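Local coordinates for DUF1116 domain-containing protein (Enterococcus faecalis, PDB 3CLQ), which is of unknown function but belongs to the AllG family, named for a subunit of oxamate carbamoyltransferase, at residues 160-163 with 164-168; 321-324 with 325-328. One frame throughout, in Å; residues are numbered along the deposited sequence.

Interaction 1: residues 160-163 with 164-168; sequences GPLL and HDAMT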
ATOM      1  N   GLY B 160       3.943 -15.249 -19.446  1.00 52.44           N
ATOM      2  CA  GLY B 160       2.611 -15.845 -19.574  1.00 52.57           C
ATOM      3  C   GLY B 160       2.435 -17.250 -19.016  1.00 52.53           C
ATOM      4  O   GLY B 160       1.638 -17.458 -18.102  1.00 52.12           O
ATOM      5  N   PRO B 161       3.154 -18.231 -19.587  1.00 52.84           N
ATOM      6  CA  PRO B 161       3.156 -19.608 -19.102  1.00 52.64           C
ATOM      7  C   PRO B 161       3.453 -19.709 -17.609  1.00 52.28           C
ATOM      8  O   PRO B 161       2.786 -20.451 -16.880  1.00 51.66           O
ATOM      9  CB  PRO B 161       4.282 -20.241 -19.910  1.00 53.30           C
ATOM     10  CG  PRO B 161       4.268 -19.492 -21.195  1.00 52.96           C
ATOM     11  CD  PRO B 161       4.004 -18.077 -20.782  1.00 53.11           C
ATOM     12  N   LEU B 162       4.437 -18.948 -17.154  1.00 53.02           N
ATOM     13  CA  LEU B 162       4.745 -18.883 -15.734  1.00 52.55           C
ATOM     14  C   LEU B 162       3.482 -18.521 -14.957  1.00 52.84           C
ATOM     15  O   LEU B 162       3.152 -19.171 -13.971  1.00 53.25           O
ATOM     16  CB  LEU B 162       5.843 -17.862 -15.478  1.00 52.52           C
ATOM     17  CG  LEU B 162       6.609 -17.914 -14.142  1.00 53.24           C
ATOM     18  CD1 LEU B 162       7.507 -16.698 -13.988  1.00 52.58           C
ATOM     19  CD2 LEU B 162       5.687 -17.994 -12.951  1.00 53.16           C
ATOM     20  N   LEU B 163       2.765 -17.499 -15.399  1.00 52.80           N
ATOM     21  CA  LEU B 163       1.603 -17.067 -14.644  1.00 53.49           C
ATOM     22  C   LEU B 163       0.540 -18.133 -14.611  1.00 53.65           C
ATOM     23  O   LEU B 163      -0.012 -18.423 -13.561  1.00 54.88           O
ATOM     24  CB  LEU B 163       1.013 -15.776 -15.196  1.00 54.23           C
ATOM     25  CG  LEU B 163       1.418 -14.551 -14.384  1.00 55.17           C
ATOM     26  CD1 LEU B 163       2.109 -15.050 -13.163  1.00 54.25           C
ATOM     27  CD2 LEU B 163       2.335 -13.617 -15.171  1.00 55.66           C
ATOM     28  N   HIS B 164       0.265 -18.713 -15.766  1.00 54.21           N
ATOM     29  CA  HIS B 164      -0.732 -19.768 -15.915  1.00 55.31           C
ATOM     30  C   HIS B 164      -0.437 -20.928 -14.980  1.00 55.12           C
ATOM     31  O   HIS B 164      -1.333 -21.417 -14.293  1.00 54.79           O
ATOM     32  CB  HIS B 164      -0.712 -20.267 -17.357  1.00 56.37           C
ATOM     33  CG  HIS B 164      -1.466 -21.541 -17.586  1.00 58.02           C
ATOM     34  ND1 HIS B 164      -2.809 -21.568 -17.910  1.00 59.33           N
ATOM     35  CD2 HIS B 164      -1.051 -22.831 -17.606  1.00 58.41           C
ATOM     36  CE1 HIS B 164      -3.192 -22.820 -18.102  1.00 59.29           C
ATOM     37  NE2 HIS B 164      -2.146 -23.605 -17.915  1.00 58.90           N
ATOM     38  N   ASP B 165       0.824 -21.365 -14.975  1.00 54.32           N
ATOM     39  CA  ASP B 165       1.250 -22.468 -14.135  1.00 54.22           C
ATOM     40  C   ASP B 165       1.109 -22.108 -12.644  1.00 54.33           C
ATOM     41  O   ASP B 165       0.600 -22.890 -11.841  1.00 53.55           O
ATOM     42  CB  ASP B 165       2.679 -22.886 -14.496  1.00 54.53           C
ATOM     43  CG  ASP B 165       2.768 -23.542 -15.885  1.00 56.14           C
ATOM     44  OD1 ASP B 165       3.821 -24.160 -16.190  1.00 56.30           O
ATOM     45  OD2 ASP B 165       1.785 -23.452 -16.677  1.00 55.95           O
ATOM     46  N   ALA B 166       1.522 -20.904 -12.281  1.00 54.34           N
ATOM     47  CA  ALA B 166       1.391 -20.474 -10.907  1.00 54.38           C
ATOM     48  C   ALA B 166      -0.060 -20.573 -10.419  1.00 55.05           C
ATOM     49  O   ALA B 166      -0.322 -20.997  -9.296  1.00 53.67           O
ATOM     50  CB  ALA B 166       1.903 -19.065 -10.770  1.00 54.27           C
HETATM   51  N   MSE B 167      -1.014 -20.184 -11.254  1.00 56.17           N
HETATM   52  CA  MSE B 167      -2.385 -20.148 -10.776  1.00 57.91           C
HETATM   53  C   MSE B 167      -3.018 -21.535 -10.620  1.00 58.36           C
HETATM   54  O   MSE B 167      -4.062 -21.668  -9.969  1.00 58.63           O
HETATM   55  CB  MSE B 167      -3.248 -19.229 -11.632  1.00 59.89           C
HETATM   56  CG  MSE B 167      -2.832 -17.788 -11.555  1.00 62.99           C
HETATM   57 SE   MSE B 167      -3.097 -17.029  -9.737  0.85 69.16          SE
HETATM   58  CE  MSE B 167      -5.076 -17.024  -9.751  1.00 67.97           C
ATOM     59  N   THR B 168      -2.398 -22.574 -11.187  1.00 57.24           N
ATOM     60  CA  THR B 168      -2.899 -23.932 -10.924  1.00 56.98           C
ATOM     61  C   THR B 168      -2.553 -24.404  -9.507  1.00 56.48           C
ATOM     62  O   THR B 168      -3.200 -25.317  -8.990  1.00 56.69           O
ATOM     63  CB  THR B 168      -2.422 -25.007 -11.951  1.00 57.10           C
ATOM     64  OG1 THR B 168      -1.058 -25.355 -11.693  1.00 57.04           O
ATOM     65  CG2 THR B 168      -2.587 -24.531 -13.389  1.00 57.10           C
TER

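Interaction 2: residues 321-324 with 325-328; sequences AAAP and AIVP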
ATOM      1  N   ALA B 321     -10.818  11.004  -3.885  1.00 57.67           N
ATOM      2  CA  ALA B 321     -10.512  11.376  -2.496  1.00 56.92           C
ATOM      3  C   ALA B 321      -9.563  10.434  -1.769  1.00 55.88           C
ATOM      4  O   ALA B 321      -8.873  10.843  -0.846  1.00 56.84           O
ATOM      5  CB  ALA B 321     -11.787  11.511  -1.693  1.00 56.92           C
ATOM      6  N   ALA B 322      -9.555   9.174  -2.169  1.00 54.75           N
ATOM      7  CA  ALA B 322      -8.778   8.136  -1.502  1.00 53.76           C
ATOM      8  C   ALA B 322      -7.290   8.244  -1.811  1.00 53.94           C
ATOM      9  O   ALA B 322      -6.472   7.605  -1.163  1.00 54.04           O
ATOM     10  CB  ALA B 322      -9.270   6.783  -1.926  1.00 53.02           C
ATOM     11  N   ALA B 323      -6.942   9.079  -2.782  1.00 52.89           N
ATOM     12  CA  ALA B 323      -5.621   9.043  -3.346  1.00 52.02           C
ATOM     13  C   ALA B 323      -5.037  10.430  -3.453  1.00 52.08           C
ATOM     14  O   ALA B 323      -4.739  10.890  -4.573  1.00 51.72           O
ATOM     15  CB  ALA B 323      -5.700   8.424  -4.715  1.00 52.06           C
ATOM     16  N   PRO B 324      -4.868  11.115  -2.307  1.00 50.40           N
ATOM     17  CA  PRO B 324      -4.315  12.443  -2.365  1.00 50.03           C
ATOM     18  C   PRO B 324      -2.935  12.454  -3.011  1.00 50.57           C
ATOM     19  O   PRO B 324      -2.490  13.489  -3.460  1.00 51.62           O
ATOM     20  CB  PRO B 324      -4.234  12.862  -0.892  1.00 49.50           C
ATOM     21  CG  PRO B 324      -4.250  11.626  -0.137  1.00 49.68           C
ATOM     22  CD  PRO B 324      -5.152  10.712  -0.930  1.00 50.43           C
ATOM     23  N   ALA B 325      -2.252  11.327  -3.067  1.00 51.24           N
ATOM     24  CA  ALA B 325      -0.964  11.293  -3.765  1.00 52.59           C
ATOM     25  C   ALA B 325      -1.007  11.796  -5.234  1.00 53.80           C
ATOM     26  O   ALA B 325      -0.005  12.287  -5.764  1.00 54.44           O
ATOM     27  CB  ALA B 325      -0.363   9.899  -3.705  1.00 51.69           C
ATOM     28  N   ILE B 326      -2.143  11.690  -5.904  1.00 54.46           N
ATOM     29  CA  ILE B 326      -2.153  12.022  -7.332  1.00 54.83           C
ATOM     30  C   ILE B 326      -2.341  13.503  -7.675  1.00 56.21           C
ATOM     31  O   ILE B 326      -2.063  13.927  -8.795  1.00 57.79           O
ATOM     32  CB  ILE B 326      -3.222  11.238  -8.076  1.00 54.08           C
ATOM     33  CG1 ILE B 326      -4.593  11.493  -7.423  1.00 53.26           C
ATOM     34  CG2 ILE B 326      -2.834   9.782  -8.127  1.00 52.18           C
ATOM     35  CD1 ILE B 326      -5.773  11.117  -8.284  1.00 52.74           C
ATOM     36  N   VAL B 327      -2.809  14.295  -6.730  1.00 55.96           N
ATOM     37  CA  VAL B 327      -3.106  15.688  -7.025  1.00 56.43           C
ATOM     38  C   VAL B 327      -2.104  16.434  -7.938  1.00 56.33           C
ATOM     39  O   VAL B 327      -2.513  17.088  -8.895  1.00 55.55           O
ATOM     40  CB  VAL B 327      -3.470  16.466  -5.710  1.00 57.21           C
ATOM     41  CG1 VAL B 327      -3.341  17.983  -5.860  1.00 55.79           C
ATOM     42  CG2 VAL B 327      -4.896  16.068  -5.263  1.00 57.84           C
ATOM     43  N   PRO B 328      -0.794  16.355  -7.659  1.00 57.26           N
ATOM     44  CA  PRO B 328       0.055  17.085  -8.612  1.00 57.64           C
ATOM     45  C   PRO B 328       0.232  16.374  -9.970  1.00 57.63           C
ATOM     46  O   PRO B 328       0.623  17.009 -10.950  1.00 57.84           O
ATOM     47  CB  PRO B 328       1.390  17.213  -7.870  1.00 57.09           C
ATOM     48  CG  PRO B 328       1.431  16.022  -6.988  1.00 57.18           C
ATOM     49  CD  PRO B 328      -0.006  15.743  -6.571  1.00 57.43           C
TER

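Interaction 1: residues 160-163 with 164-168
The last turns of helix 146-168 bring Gly-160 through Leu-163 against His-164 through Met-167 by i to i+4 backbone bonds. His-164 N reaches Gly-160 O at 3.0 Å, and Asp-165 N reaches Pro-161 O at 2.9 Å. Ala-166 N bonds Leu-162 O at 2.9 Å. The fourth bond, Met-167 N to Leu-163 O at 3.1 Å, is more bent, with 148° at the hydrogen. Pro-161 has no N-H to give to the preceding turn, and the helix is kinked there. Asp-165 CG lies beside the backbone N (chi1 -69°) and brings the carboxylate to Pro-161 O. OD2 of Asp-165 is 3.2 Å from Pro-161 O, and two acceptors that close are probably unfavourable. OD2 also lies in plane at the edge of the His-164 ring. That ring swings away from the turn before it (chi1 167°), and its ND1 is hydrogen-bonded to Phe-31 O. On the apolar side, Leu-162 CD2 lies 4.5 Å from Ala-166 CB, and both residues pack on Met-209. Thr-168 OG1 donates to Asp-165 O at 3.0 Å, on a lone pair. This is typical of an alpha helix that packs on both strand 26-33 and helix 195-210, with a proline kink in its last turns.

Interaction 2: residues 321-324 with 325-328
Ala-323 and Ile-326 meet through backbone and side chain in a 3-10 turn that leads into helix 327-330. Ile-326 N donates to Ala-323 O at 3.0 Å, with 176° at the hydrogen. The bond is straight on the donor side, but the N-H comes from above the carbonyl plane, 41° out of it. Ile-326 CG1 sits between the backbone N and the carbonyl carbon (chi1 56°). From there it faces Ala-323 O nearly end-on at 2.9 Å, a very tight approach that is doubtful in detail at this resolution. Ile-326 CG1 also lies 4.2 Å from Ala-323 CB. The next step is looser: Val-327 N to Pro-324 O is a weak bond of 3.4 Å. Val-327 CG2 folds beside its own backbone N and lies 4.0 Å from Pro-324 O. The Pro-324 ring lies against Ala-325 N, with CB 3.3 Å from it, and packs on Pro-358 of the second subunit. Ala-325 meets His-185 of that subunit. The chemistry implies a turn held by two successive i to i+3 bonds, one good and one weak. Ala-323 O takes the Ile-326 N-H while Ile-326 carbons crowd it, so the polar grip comes from the backbone and the side-chain contact is apolar.

In the fold
From the N terminus, the chain passes through strand 26-33 before it reaches interaction 1 at the end of helix 146-168. There residues 160-168 tie that helix back to strand 26-33 and also to helices 195-210 and 216-226. The chain then runs through the second antiparallel sheet and helix 309-313 before interaction 2. Residues 321-328 bridge the loop after that helix to helix 327-330, beside Glu-189 and Arg-193, and face the second subunit. Each contact closes only a local turn. The two lie in series, neither nested nor crossed. The centres of interactions 1 and 2 are about 34 Å apart. The nearest atoms of interactions 1 and 2 are about 25 Å apart.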